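Local coordinates for LD10117p (Drosophila melanogaster, PDB 5HJQ), which acts as a GTPase-activating protein for Rab35 through its phosphoinositide-binding TBC domain and so regulates synaptic-vesicle protein turnover at neuromuscular junction boutons, at residues His163-Tyr167 against Leu197-Thr201; Ile180-Leu184 against Ala213-Leu217; Ile309-Phe313 against Ala335-Cys340. All blocks are in the same frame, centred on the assembly; numbering follows the deposited sequence.

How the interactions relate
The three contacts show how an all-helical domain is built from local pairings that touch one another or stand apart. Interactions 1 and 2 are neighbours, with centres about 12 Å apart. Their segments alternate along the chain, so helix 197-204 of interaction 1 follows helix 171-187 and precedes helix 210-221, the two helices of interaction 2. Leu197 lies against Leu184 and Thr201 against Leu217, so the two contacts pack directly against each other as one group of helices. Interaction 3, later in the chain, joins helices 300-317 and 332-341, on the side of the domain near the phosphoinositide-binding Arg304. Its centre is about 20 Å from that of interaction 1, without touching it, and about 31 Å from that of interaction 2.

Interaction 1. Residues His163-Tyr167 against Leu197-Thr201; sequences HCLPY and LYPIT
Cys164 lies over one face of the Tyr198 ring in a sulfur-aromatic contact. Its SG stands 4.1 Å from the centroid of the Tyr198 ring, 12° off the ring normal. The CB makes a CH-pi contact with the same ring, 3.7 Å from its centroid, so both side-chain atoms of the cysteine rest on it. The tyrosine ring extends toward the loop because its CG is anti to the backbone N (chi1 -165°), while its hydroxyl is hydrogen-bonded to Asp178 of helix 171-187. Putting an alanine in place of Tyr198 would probably leave the Cys164 sulfur without its aromatic partner and Asp178 without the hydroxyl it binds.

The second group of contacts surrounds Pro199. Its CG lies 3.5 Å from the carbonyl O of His163 and 4.1 Å from CD1 of Leu165, a methyl that comes to the proline ring at a slant. Tyr167 reaches the same residue from further along the loop: its CE2 is 3.5 Å from Pro199 O, which sits at the edge of the tyrosine ring and in its plane. Tyr167 OH passes 3.9 Å from Pro199 CB and is hydrogen-bonded to Leu279 O. No hydrogen bond joins the two segments, but Leu165 O accepts one from Ser202, one residue further along the helix.

The arrangement is that of an irregular loop, between helices 134-143 and 171-187, laid against the first turn of helix 197-204 within the all-helical TBC domain.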
loop_
_atom_site.group_PDB
_atom_site.type_symbol
_atom_site.label_atom_id
_atom_site.label_comp_id
_atom_site.label_asym_id
_atom_site.label_seq_id
_atom_site.Cartn_x
_atom_site.Cartn_y
_atom_site.Cartn_z
ATOM N N HIS A 163 -9.246 -0.459 -10.237
ATOM C CA HIS A 163 -8.796 -0.364 -8.851
ATOM C C HIS A 163 -8.723 1.066 -8.312
ATOM O O HIS A 163 -7.690 1.500 -7.800
ATOM C CB HIS A 163 -7.432 -1.035 -8.701
ATOM C CG HIS A 163 -7.455 -2.505 -8.983
ATOM N ND1 HIS A 163 -7.218 -3.026 -10.237
ATOM C CD2 HIS A 163 -7.702 -3.563 -8.176
ATOM C CE1 HIS A 163 -7.308 -4.342 -10.188
ATOM N NE2 HIS A 163 -7.601 -4.695 -8.950
ATOM N N CYS A 164 -9.823 1.798 -8.425
ATOM C CA CYS A 164 -9.950 3.063 -7.717
ATOM C C CYS A 164 -10.651 2.790 -6.396
ATOM O O CYS A 164 -11.757 3.272 -6.150
ATOM C CB CYS A 164 -10.710 4.092 -8.552
ATOM S SG CYS A 164 -9.835 4.558 -10.066
ATOM N N LEU A 165 -9.990 1.993 -5.562
ATOM C CA LEU A 165 -10.559 1.495 -4.315
ATOM C C LEU A 165 -10.908 2.626 -3.354
ATOM O O LEU A 165 -10.030 3.366 -2.913
ATOM C CB LEU A 165 -9.583 0.524 -3.652
ATOM C CG LEU A 165 -9.158 -0.647 -4.541
ATOM C CD1 LEU A 165 -7.966 -1.382 -3.948
ATOM C CD2 LEU A 165 -10.324 -1.601 -4.755
ATOM N N PRO A 166 -12.203 2.757 -3.030
ATOM C CA PRO A 166 -12.733 3.841 -2.197
ATOM C C PRO A 166 -12.756 3.519 -0.705
ATOM O O PRO A 166 -12.773 4.444 0.112
ATOM C CB PRO A 166 -14.154 4.004 -2.730
ATOM C CG PRO A 166 -14.545 2.609 -3.113
ATOM C CD PRO A 166 -13.280 1.912 -3.577
ATOM N N TYR A 167 -12.756 2.231 -0.368
ATOM C CA TYR A 167 -12.883 1.774 1.015
ATOM C C TYR A 167 -14.115 2.387 1.687
ATOM O O TYR A 167 -15.232 2.209 1.208
ATOM C CB TYR A 167 -11.611 2.094 1.804
ATOM C CG TYR A 167 -10.361 1.523 1.169
ATOM C CD1 TYR A 167 -10.133 0.152 1.149
ATOM C CD2 TYR A 167 -9.412 2.354 0.584
ATOM C CE1 TYR A 167 -8.997 -0.378 0.563
ATOM C CE2 TYR A 167 -8.270 1.832 -0.004
ATOM C CZ TYR A 167 -8.070 0.465 -0.009
ATOM O OH TYR A 167 -6.939 -0.061 -0.586
ATOM N N LEU A 197 -1.613 4.598 -6.804
ATOM C CA LEU A 197 -1.716 5.974 -6.336
ATOM C C LEU A 197 -3.101 6.312 -5.780
ATOM O O LEU A 197 -3.211 6.929 -4.721
ATOM C CB LEU A 197 -1.348 6.929 -7.472
ATOM C CG LEU A 197 -0.940 8.351 -7.083
ATOM C CD1 LEU A 197 0.162 8.851 -8.017
ATOM C CD2 LEU A 197 -2.139 9.291 -7.097
ATOM N N TYR A 198 -4.151 5.900 -6.484
ATOM C CA TYR A 198 -5.518 6.189 -6.055
ATOM C C TYR A 198 -5.908 5.484 -4.741
ATOM O O TYR A 198 -6.434 6.141 -3.842
ATOM C CB TYR A 198 -6.514 5.832 -7.165
ATOM C CG TYR A 198 -7.897 6.418 -6.975
ATOM C CD1 TYR A 198 -8.792 5.866 -6.066
ATOM C CD2 TYR A 198 -8.314 7.517 -7.712
ATOM C CE1 TYR A 198 -10.057 6.396 -5.893
ATOM C CE2 TYR A 198 -9.575 8.054 -7.543
ATOM C CZ TYR A 198 -10.441 7.487 -6.635
ATOM O OH TYR A 198 -11.696 8.016 -6.468
ATOM N N PRO A 199 -5.670 4.157 -4.623
ATOM C CA PRO A 199 -6.027 3.504 -3.353
ATOM C C PRO A 199 -5.361 4.130 -2.127
ATOM O O PRO A 199 -5.979 4.198 -1.064
ATOM C CB PRO A 199 -5.535 2.067 -3.554
ATOM C CG PRO A 199 -5.633 1.853 -5.013
ATOM C CD PRO A 199 -5.234 3.163 -5.625
ATOM N N ILE A 200 -4.124 4.591 -2.282
ATOM C CA ILE A 200 -3.402 5.231 -1.189
ATOM C C ILE A 200 -4.030 6.584 -0.845
ATOM O O ILE A 200 -4.207 6.921 0.329
ATOM C CB ILE A 200 -1.912 5.418 -1.536
ATOM C CG1 ILE A 200 -1.204 4.062 -1.615
ATOM C CG2 ILE A 200 -1.225 6.296 -0.502
ATOM C CD1 ILE A 200 0.283 4.173 -1.894
ATOM N N THR A 201 -4.368 7.347 -1.881
ATOM C CA THR A 201 -5.030 8.637 -1.722
ATOM C C THR A 201 -6.295 8.492 -0.886
ATOM O O THR A 201 -6.563 9.306 -0.004
ATOM C CB THR A 201 -5.392 9.254 -3.085
ATOM O OG1 THR A 201 -4.199 9.452 -3.851
ATOM C CG2 THR A 201 -6.105 10.589 -2.904
#

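Interaction 2. Residues Ile180-Leu184 against Ala213-Leu217; sequences IVNVL and AYICL
Ala213 opens the second side of a helix-helix interface in the all-helical TBC fold, its CB lying 3.8 Å from CD1 of Ile180. The short segments of helices 171-187 and 210-221 run in broadly the same direction, crossing at -41° with their axes 10.6 Å apart, and the side-chain contacts between them are apolar.

Tyr214 follows. With CG anti to the backbone N (chi1 164°), its ring reaches across to the other helix, where its CE1 touches two residues: Leu184 through CD2 at 3.6 Å, and Val183 through CG1 at 4.0 Å. The ring also meets that of Tyr135, from helix 134-143, so a third helix takes part in the packing around it.

One helical turn after Ala213, Leu217 packs against Ile180 and Leu184. It also touches Thr201 and Leu204 of helix 197-204, which places it where three helices converge. Leu184 divides its branches between two partners, CD2 going to the tyrosine and CD1 to Leu217 CB at 3.8 Å. Ile180 crosses Leu217 at about a right angle, its CG2 methyl 3.6 Å from Leu217 CD1.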
loop_
_atom_site.group_PDB
_atom_site.type_symbol
_atom_site.label_atom_id
_atom_site.label_comp_id
_atom_site.label_asym_id
_atom_site.label_seq_id
_atom_site.Cartn_x
_atom_site.Cartn_y
_atom_site.Cartn_z
ATOM N N ILE A 180 -7.777 15.064 -6.259
ATOM C CA ILE A 180 -6.363 14.984 -5.911
ATOM C C ILE A 180 -5.540 14.318 -7.015
ATOM O O ILE A 180 -4.491 14.833 -7.409
ATOM C CB ILE A 180 -6.144 14.214 -4.595
ATOM C CG1 ILE A 180 -6.776 14.963 -3.422
ATOM C CG2 ILE A 180 -4.658 14.019 -4.337
ATOM C CD1 ILE A 180 -6.438 14.360 -2.072
ATOM N N VAL A 181 -6.014 13.181 -7.517
ATOM C CA VAL A 181 -5.278 12.450 -8.546
ATOM C C VAL A 181 -5.250 13.233 -9.859
ATOM O O VAL A 181 -4.302 13.119 -10.636
ATOM C CB VAL A 181 -5.869 11.040 -8.790
ATOM C CG1 VAL A 181 -5.784 10.204 -7.525
ATOM C CG2 VAL A 181 -7.308 11.126 -9.273
ATOM N N ASN A 182 -6.283 14.038 -10.097
ATOM C CA ASN A 182 -6.305 14.921 -11.257
ATOM C C ASN A 182 -5.218 15.975 -11.146
ATOM O O ASN A 182 -4.503 16.248 -12.110
ATOM C CB ASN A 182 -7.671 15.592 -11.407
ATOM C CG ASN A 182 -8.602 14.819 -12.324
ATOM O OD1 ASN A 182 -8.775 15.171 -13.491
ATOM N ND2 ASN A 182 -9.208 13.762 -11.799
ATOM N N VAL A 183 -5.102 16.561 -9.958
ATOM C CA VAL A 183 -4.075 17.554 -9.679
ATOM C C VAL A 183 -2.682 16.947 -9.809
ATOM O O VAL A 183 -1.795 17.536 -10.430
ATOM C CB VAL A 183 -4.244 18.156 -8.268
ATOM C CG1 VAL A 183 -3.026 18.982 -7.891
ATOM C CG2 VAL A 183 -5.515 19.000 -8.194
ATOM N N LEU A 184 -2.497 15.768 -9.222
ATOM C CA LEU A 184 -1.221 15.064 -9.296
ATOM C C LEU A 184 -0.833 14.788 -10.742
ATOM O O LEU A 184 0.296 15.064 -11.145
ATOM C CB LEU A 184 -1.280 13.760 -8.502
ATOM C CG LEU A 184 -1.092 13.965 -6.997
ATOM C CD1 LEU A 184 -1.260 12.666 -6.231
ATOM C CD2 LEU A 184 0.271 14.580 -6.717
ATOM N N ALA A 213 -3.591 15.321 2.476
ATOM C CA ALA A 213 -3.459 14.089 1.706
ATOM C C ALA A 213 -2.596 14.328 0.479
ATOM O O ALA A 213 -1.698 13.544 0.185
ATOM C CB ALA A 213 -4.825 13.562 1.302
ATOM N N TYR A 214 -2.863 15.427 -0.222
ATOM C CA TYR A 214 -2.075 15.792 -1.391
ATOM C C TYR A 214 -0.597 15.930 -1.060
ATOM O O TYR A 214 0.257 15.365 -1.747
ATOM C CB TYR A 214 -2.568 17.103 -2.002
ATOM C CG TYR A 214 -1.554 17.702 -2.951
ATOM C CD1 TYR A 214 -1.398 17.195 -4.233
ATOM C CD2 TYR A 214 -0.738 18.759 -2.560
ATOM C CE1 TYR A 214 -0.470 17.723 -5.105
ATOM C CE2 TYR A 214 0.198 19.296 -3.428
ATOM C CZ TYR A 214 0.327 18.767 -4.700
ATOM O OH TYR A 214 1.248 19.286 -5.580
ATOM N N ILE A 215 -0.304 16.695 -0.012
ATOM C CA ILE A 215 1.074 16.979 0.374
ATOM C C ILE A 215 1.814 15.698 0.776
ATOM O O ILE A 215 3.014 15.555 0.527
ATOM C CB ILE A 215 1.133 18.005 1.523
ATOM C CG1 ILE A 215 0.501 19.330 1.088
ATOM C CG2 ILE A 215 2.564 18.241 1.957
ATOM C CD1 ILE A 215 0.433 20.381 2.199
ATOM N N CYS A 216 1.095 14.759 1.386
ATOM C CA CYS A 216 1.655 13.434 1.642
ATOM C C CYS A 216 2.035 12.738 0.341
ATOM O O CYS A 216 3.152 12.243 0.190
ATOM C CB CYS A 216 0.668 12.562 2.417
ATOM S SG CYS A 216 0.547 12.958 4.158
ATOM N N LEU A 217 1.093 12.712 -0.596
ATOM C CA LEU A 217 1.278 12.040 -1.878
ATOM C C LEU A 217 2.435 12.616 -2.683
ATOM O O LEU A 217 3.265 11.869 -3.204
ATOM C CB LEU A 217 -0.009 12.115 -2.698
ATOM C CG LEU A 217 -1.131 11.214 -2.186
ATOM C CD1 LEU A 217 -2.500 11.783 -2.513
ATOM C CD2 LEU A 217 -0.975 9.811 -2.757
#

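Interaction 3. Residues Ile309-Phe313 against Ala335-Cys340; sequences ILNLF and ALIKFC
Ile309 meets Cys340 at one end of the contact, with its CG2 methyl 3.6 Å from the Cys340 SG and its CD1 almost as near. One residue on, Leu310 starts out pointing away from the partner helix, yet its end comes nearer and CD2 lies 4.2 Å from Leu336 CD2. Leu312 contributes its CB, which rests 4.0 Å from CE2 of Phe339, and its carbonyl O lies 3.5 Å from Phe339 CZ.

Phe313 makes the largest contribution of any residue. Its CG is anti to the backbone N (chi1 -177°), which sends the ring straight across into the angle formed by Ala335, Leu336 and Phe339. There it makes a T-shaped pair with Phe339: the edge of Phe313 is directed at the face of Phe339, with planes at 70° and centroids 5.2 Å apart. The approach is close, Phe313 CD1 standing 3.4 Å from Phe339 CG. Leu336 covers a face of the Phe313 ring in a CH-pi contact, CD2 lying 3.9 Å from the ring centroid. The far end of the ring reaches the Ala335 methyl. Phe313 thus has an aromatic face at its edge and a methyl over one face.

Helix 300-317 also bears the phosphoinositide-binding Lys300 and Arg304, the latter's side chain about 9 Å from that of Ile309. Its segment crosses that of helix 332-341 almost perpendicularly, at 91°. Round this junction, Trp277 of helix 274-279 packs on Ile309, Leu336 and Cys340, Phe258 of helix 252-261 on Leu310 and Phe313, and Phe271 and Ile270 of helix 268-271 on Leu310 and Leu336 respectively.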
loop_
_atom_site.group_PDB
_atom_site.type_symbol
_atom_site.label_atom_id
_atom_site.label_comp_id
_atom_site.label_asym_id
_atom_site.label_seq_id
_atom_site.Cartn_x
_atom_site.Cartn_y
_atom_site.Cartn_z
ATOM N N ILE A 309 1.538 -13.253 3.583
ATOM C CA ILE A 309 0.279 -13.708 3.009
ATOM C C ILE A 309 0.459 -15.041 2.284
ATOM O O ILE A 309 -0.351 -15.957 2.438
ATOM C CB ILE A 309 -0.303 -12.669 2.030
ATOM C CG1 ILE A 309 -0.728 -11.404 2.782
ATOM C CG2 ILE A 309 -1.479 -13.253 1.260
ATOM C CD1 ILE A 309 -1.376 -10.363 1.896
ATOM N N LEU A 310 1.536 -15.146 1.508
ATOM C CA LEU A 310 1.830 -16.362 0.754
ATOM C C LEU A 310 2.082 -17.560 1.669
ATOM O O LEU A 310 1.620 -18.667 1.389
ATOM C CB LEU A 310 3.033 -16.142 -0.165
ATOM C CG LEU A 310 2.733 -15.336 -1.429
ATOM C CD1 LEU A 310 4.015 -14.930 -2.128
ATOM C CD2 LEU A 310 1.849 -16.142 -2.364
ATOM N N ASN A 311 2.817 -17.339 2.756
ATOM C CA ASN A 311 3.030 -18.387 3.750
ATOM C C ASN A 311 1.732 -18.775 4.445
ATOM O O ASN A 311 1.436 -19.959 4.601
ATOM C CB ASN A 311 4.061 -17.950 4.792
ATOM C CG ASN A 311 5.425 -17.707 4.192
ATOM O OD1 ASN A 311 5.691 -18.107 3.062
ATOM N ND2 ASN A 311 6.302 -17.061 4.949
ATOM N N LEU A 312 0.963 -17.774 4.865
ATOM C CA LEU A 312 -0.315 -18.017 5.526
ATOM C C LEU A 312 -1.296 -18.746 4.609
ATOM O O LEU A 312 -2.087 -19.568 5.068
ATOM C CB LEU A 312 -0.934 -16.701 6.005
ATOM C CG LEU A 312 -0.280 -16.003 7.199
ATOM C CD1 LEU A 312 -0.920 -14.642 7.433
ATOM C CD2 LEU A 312 -0.391 -16.865 8.449
ATOM N N PHE A 313 -1.250 -18.439 3.316
ATOM C CA PHE A 313 -2.172 -19.050 2.363
ATOM C C PHE A 313 -1.811 -20.506 2.091
ATOM O O PHE A 313 -2.691 -21.352 1.945
ATOM C CB PHE A 313 -2.203 -18.265 1.050
ATOM C CG PHE A 313 -3.186 -18.806 0.047
ATOM C CD1 PHE A 313 -4.547 -18.617 0.222
ATOM C CD2 PHE A 313 -2.751 -19.505 -1.068
ATOM C CE1 PHE A 313 -5.457 -19.112 -0.696
ATOM C CE2 PHE A 313 -3.656 -20.001 -1.990
ATOM C CZ PHE A 313 -5.010 -19.806 -1.802
ATOM N N ALA A 335 -8.090 -16.529 -5.448
ATOM C CA ALA A 335 -8.171 -17.348 -4.242
ATOM C C ALA A 335 -7.390 -16.642 -3.144
ATOM O O ALA A 335 -7.793 -16.632 -1.985
ATOM C CB ALA A 335 -7.638 -18.750 -4.475
ATOM N N LEU A 336 -6.293 -16.006 -3.538
ATOM C CA LEU A 336 -5.475 -15.232 -2.612
ATOM C C LEU A 336 -6.217 -13.988 -2.131
ATOM O O LEU A 336 -6.171 -13.646 -0.948
ATOM C CB LEU A 336 -4.146 -14.843 -3.267
ATOM C CG LEU A 336 -3.122 -15.975 -3.363
ATOM C CD1 LEU A 336 -2.171 -15.764 -4.533
ATOM C CD2 LEU A 336 -2.350 -16.089 -2.061
ATOM N N ILE A 337 -6.906 -13.321 -3.052
ATOM C CA ILE A 337 -7.710 -12.153 -2.720
ATOM C C ILE A 337 -8.811 -12.505 -1.727
ATOM O O ILE A 337 -9.002 -11.811 -0.725
ATOM C CB ILE A 337 -8.349 -11.530 -3.980
ATOM C CG1 ILE A 337 -7.269 -11.005 -4.927
ATOM C CG2 ILE A 337 -9.313 -10.416 -3.599
ATOM C CD1 ILE A 337 -6.461 -9.860 -4.362
ATOM N N LYS A 338 -9.531 -13.588 -2.006
ATOM C CA LYS A 338 -10.605 -14.035 -1.126
ATOM C C LYS A 338 -10.071 -14.407 0.256
ATOM O O LYS A 338 -10.698 -14.112 1.275
ATOM C CB LYS A 338 -11.349 -15.224 -1.739
ATOM C CG LYS A 338 -12.118 -14.910 -3.010
ATOM C CD LYS A 338 -12.976 -16.098 -3.432
ATOM C CE LYS A 338 -12.149 -17.374 -3.561
ATOM N NZ LYS A 338 -12.640 -18.246 -4.667
ATOM N N PHE A 339 -8.907 -15.051 0.279
ATOM C CA PHE A 339 -8.265 -15.455 1.525
ATOM C C PHE A 339 -7.897 -14.248 2.385
ATOM O O PHE A 339 -8.017 -14.288 3.609
ATOM C CB PHE A 339 -7.018 -16.296 1.233
ATOM C CG PHE A 339 -6.198 -16.612 2.453
ATOM C CD1 PHE A 339 -6.636 -17.548 3.372
ATOM C CD2 PHE A 339 -4.981 -15.984 2.672
ATOM C CE1 PHE A 339 -5.886 -17.840 4.494
ATOM C CE2 PHE A 339 -4.226 -16.275 3.793
ATOM C CZ PHE A 339 -4.679 -17.206 4.704
ATOM N N CYS A 340 -7.446 -13.181 1.734
ATOM C CA CYS A 340 -7.033 -11.969 2.433
ATOM C C CYS A 340 -8.215 -11.260 3.089
ATOM O O CYS A 340 -8.088 -10.719 4.187
ATOM C CB CYS A 340 -6.320 -11.015 1.472
ATOM S SG CYS A 340 -4.703 -11.590 0.898
#